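Local coordinates for Blr6230 protein (Bradyrhizobium diazoefficiens, PDB 5WCM) that probably hydrolyses beta-lactam antibiotics as a zinc-dependent subclass B3 metallo-beta-lactamase and binds 4-nitrobenzenesulfonamide as an inhibitor, at residues Leu35-Thr40 with Ala61-Ile66. Numbering follows the deposited sequence.
Sequences LILMDT and ADIKLI
Leu35, Ile36 and Leu37 pair in parallel with Ile63, Leu65 and Ile66 in turn. The two strands belong to a beta-alpha-beta unit, with helix 46-55 as its connection, in a mixed sheet of the metallo-beta-lactamase fold. Three backbone hydrogen bonds join the segments, all close to straight (N-H...O 170°). Leu35 N donates to Asp62 O (2.9 Å), in the 3-10 turn just before strand 63-67. Lys64 N reaches Leu35 O at 2.9 Å. Leu37 N meets Leu65 O, also at 2.9 Å.

A beta bulge shifts the register by one residue. Leu35 faces Ile63, but Ile36 faces Leu65, and Lys64 is the extra residue. Leu35, Leu37, Ile63 and Ile66 therefore share one face of the sheet, while Ile36 and Leu65 share the other. On the first face, CG2 of Ile63 lies 4.0 Å from CB of Leu37. CG1 of Ile63, anti to the carbonyl carbon (chi1 -64°), turns to CB of Leu35 at 4.1 Å. At the start of the pairing, CD1 of Leu35 rests 4.0 Å from CB of Asp62. Leu37 and Ile66 also pack on helix 79-86. Across the sheet, Ile36 and Leu65 meet Leu133 of the second sheet. Beyond the strand end, next to the zinc ligand His70, Asp39 hydrogen-bonds Asn68 ND2 through OD1 and Thr69 OG1 through OD2.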
ATOM      1  N   LEU A  35     -14.578   5.737  -8.828  1.00 13.87           N
ATOM      2  CA  LEU A  35     -13.234   5.175  -8.650  1.00 12.58           C
ATOM      3  C   LEU A  35     -12.792   5.174  -7.206  1.00 12.09           C
ATOM      4  O   LEU A  35     -13.072   6.097  -6.435  1.00 12.90           O
ATOM      5  CB  LEU A  35     -12.211   5.922  -9.490  1.00 12.02           C
ATOM      6  CG  LEU A  35     -12.618   6.079 -10.953  1.00 14.50           C
ATOM      7  CD1 LEU A  35     -11.576   6.921 -11.677  1.00 16.27           C
ATOM      8  CD2 LEU A  35     -12.773   4.727 -11.624  1.00 15.33           C
ATOM      9  N   ILE A  36     -12.078   4.110  -6.852  1.00 11.82           N
ATOM     10  CA  ILE A  36     -11.299   4.058  -5.628  1.00 11.86           C
ATOM     11  C   ILE A  36      -9.828   4.218  -6.004  1.00 12.04           C
ATOM     12  O   ILE A  36      -9.337   3.522  -6.890  1.00 12.46           O
ATOM     13  CB  ILE A  36     -11.503   2.733  -4.864  1.00 13.26           C
ATOM     14  CG1 ILE A  36     -12.988   2.555  -4.513  1.00 14.30           C
ATOM     15  CG2 ILE A  36     -10.603   2.692  -3.617  1.00 13.13           C
ATOM     16  CD1 ILE A  36     -13.309   1.201  -3.909  1.00 15.44           C
ATOM     17  N   LEU A  37      -9.152   5.148  -5.342  1.00 11.07           N
ATOM     18  CA  LEU A  37      -7.710   5.341  -5.517  1.00 10.48           C
ATOM     19  C   LEU A  37      -6.992   4.699  -4.345  1.00 10.39           C
ATOM     20  O   LEU A  37      -7.253   5.033  -3.189  1.00 11.44           O
ATOM     21  CB  LEU A  37      -7.368   6.826  -5.573  1.00 10.76           C
ATOM     22  CG  LEU A  37      -5.894   7.170  -5.750  1.00 11.64           C
ATOM     23  CD1 LEU A  37      -5.402   6.762  -7.118  1.00 13.46           C
ATOM     24  CD2 LEU A  37      -5.688   8.650  -5.552  1.00 12.54           C
ATOM     25  N   MET A  38      -6.106   3.758  -4.652  1.00 10.40           N
ATOM     26  CA  MET A  38      -5.279   3.065  -3.657  1.00 10.47           C
ATOM     27  C   MET A  38      -3.911   3.727  -3.654  1.00 10.09           C
ATOM     28  O   MET A  38      -3.116   3.532  -4.596  1.00  9.92           O
ATOM     29  CB  MET A  38      -5.158   1.580  -3.993  1.00 11.95           C
ATOM     30  CG  MET A  38      -4.351   0.761  -2.987  1.00 11.55           C
ATOM     31  SD  MET A  38      -5.042   0.654  -1.326  1.00 12.40           S
ATOM     32  CE  MET A  38      -6.486  -0.347  -1.683  1.00 12.10           C
ATOM     33  N   ASP A  39      -3.695   4.539  -2.627  1.00  9.58           N
ATOM     34  CA  ASP A  39      -2.456   5.265  -2.368  1.00  9.90           C
ATOM     35  C   ASP A  39      -2.189   6.382  -3.379  1.00  9.78           C
ATOM     36  O   ASP A  39      -2.929   6.589  -4.332  1.00 10.03           O
ATOM     37  CB  ASP A  39      -1.255   4.306  -2.224  1.00 10.62           C
ATOM     38  CG  ASP A  39      -1.303   3.472  -0.963  1.00 11.08           C
ATOM     39  OD1 ASP A  39      -1.751   3.969   0.104  1.00 10.82           O
ATOM     40  OD2 ASP A  39      -0.908   2.295  -1.026  1.00 12.28           O
ATOM     41  N   THR A  40      -1.137   7.147  -3.102  1.00  9.80           N
ATOM     42  CA  THR A  40      -0.542   8.079  -4.062  1.00  9.68           C
ATOM     43  C   THR A  40       0.977   7.843  -4.052  1.00 10.33           C
ATOM     44  O   THR A  40       1.413   6.756  -3.699  1.00 10.42           O
ATOM     45  CB  THR A  40      -0.935   9.550  -3.759  1.00 10.56           C
ATOM     46  OG1 THR A  40      -0.577   9.904  -2.421  1.00 10.52           O
ATOM     47  CG2 THR A  40      -2.423   9.744  -3.972  1.00 11.52           C
ATOM     48  N   ALA A  61     -11.704  13.325 -11.396  1.00 15.12           N
ATOM     49  CA  ALA A  61     -12.928  13.793 -10.726  1.00 15.84           C
ATOM     50  C   ALA A  61     -13.874  12.674 -10.289  1.00 14.30           C
ATOM     51  O   ALA A  61     -14.702  12.881  -9.417  1.00 16.38           O
ATOM     52  CB  ALA A  61     -13.660  14.777 -11.621  1.00 17.16           C
ATOM     53  N   ASP A  62     -13.733  11.481 -10.873  1.00 14.06           N
ATOM     54  CA  ASP A  62     -14.562  10.329 -10.522  1.00 15.31           C
ATOM     55  C   ASP A  62     -14.089   9.555  -9.304  1.00 13.75           C
ATOM     56  O   ASP A  62     -14.730   8.593  -8.896  1.00 14.92           O
ATOM     57  CB  ASP A  62     -14.693   9.389 -11.717  1.00 16.12           C
ATOM     58  CG  ASP A  62     -15.547   9.977 -12.830  1.00 20.60           C
ATOM     59  OD1 ASP A  62     -16.312  10.948 -12.582  1.00 23.78           O
ATOM     60  OD2 ASP A  62     -15.442   9.441 -13.952  1.00 20.38           O
ATOM     61  N   ILE A  63     -12.967   9.967  -8.714  1.00 13.95           N
ATOM     62  CA  ILE A  63     -12.484   9.339  -7.481  1.00 13.18           C
ATOM     63  C   ILE A  63     -13.388   9.720  -6.323  1.00 13.63           C
ATOM     64  O   ILE A  63     -13.518  10.900  -6.015  1.00 14.58           O
ATOM     65  CB  ILE A  63     -11.031   9.727  -7.169  1.00 12.74           C
ATOM     66  CG1 ILE A  63     -10.102   9.202  -8.265  1.00 12.51           C
ATOM     67  CG2 ILE A  63     -10.603   9.181  -5.819  1.00 13.81           C
ATOM     68  CD1 ILE A  63      -8.718   9.819  -8.270  1.00 13.56           C
ATOM     69  N   LYS A  64     -13.961   8.709  -5.668  1.00 12.89           N
ATOM     70  CA  LYS A  64     -14.876   8.888  -4.539  1.00 14.11           C
ATOM     71  C   LYS A  64     -14.245   8.551  -3.209  1.00 14.10           C
ATOM     72  O   LYS A  64     -14.614   9.129  -2.182  1.00 13.87           O
ATOM     73  CB  LYS A  64     -16.128   8.014  -4.700  1.00 15.70           C
ATOM     74  CG  LYS A  64     -16.841   8.105  -6.032  1.00 20.95           C
ATOM     75  CD  LYS A  64     -17.405   9.483  -6.283  1.00 22.63           C
ATOM     76  CE  LYS A  64     -18.200   9.480  -7.584  1.00 25.16           C
ATOM     77  NZ  LYS A  64     -18.898  10.771  -7.801  1.00 32.20           N
ATOM     78  N   LEU A  65     -13.341   7.576  -3.230  1.00 14.09           N
ATOM     79  CA  LEU A  65     -12.646   7.102  -2.031  1.00 13.39           C
ATOM     80  C   LEU A  65     -11.165   7.019  -2.335  1.00 12.06           C
ATOM     81  O   LEU A  65     -10.766   6.583  -3.409  1.00 12.09           O
ATOM     82  CB  LEU A  65     -13.138   5.715  -1.593  1.00 14.24           C
ATOM     83  CG  LEU A  65     -14.610   5.585  -1.192  1.00 14.69           C
ATOM     84  CD1 LEU A  65     -14.924   4.121  -0.928  1.00 17.56           C
ATOM     85  CD2 LEU A  65     -14.924   6.454   0.017  1.00 17.74           C
ATOM     86  N   ILE A  66     -10.382   7.407  -1.344  1.00 12.14           N
ATOM     87  CA  ILE A  66      -8.949   7.216  -1.362  1.00 11.55           C
ATOM     88  C   ILE A  66      -8.643   6.300  -0.187  1.00 11.05           C
ATOM     89  O   ILE A  66      -9.016   6.622   0.954  1.00 11.46           O
ATOM     90  CB  ILE A  66      -8.178   8.532  -1.192  1.00 12.41           C
ATOM     91  CG1 ILE A  66      -8.557   9.539  -2.290  1.00 13.29           C
ATOM     92  CG2 ILE A  66      -6.670   8.269  -1.201  1.00 13.16           C
ATOM     93  CD1 ILE A  66      -8.139  10.972  -1.981  1.00 16.37           C
TER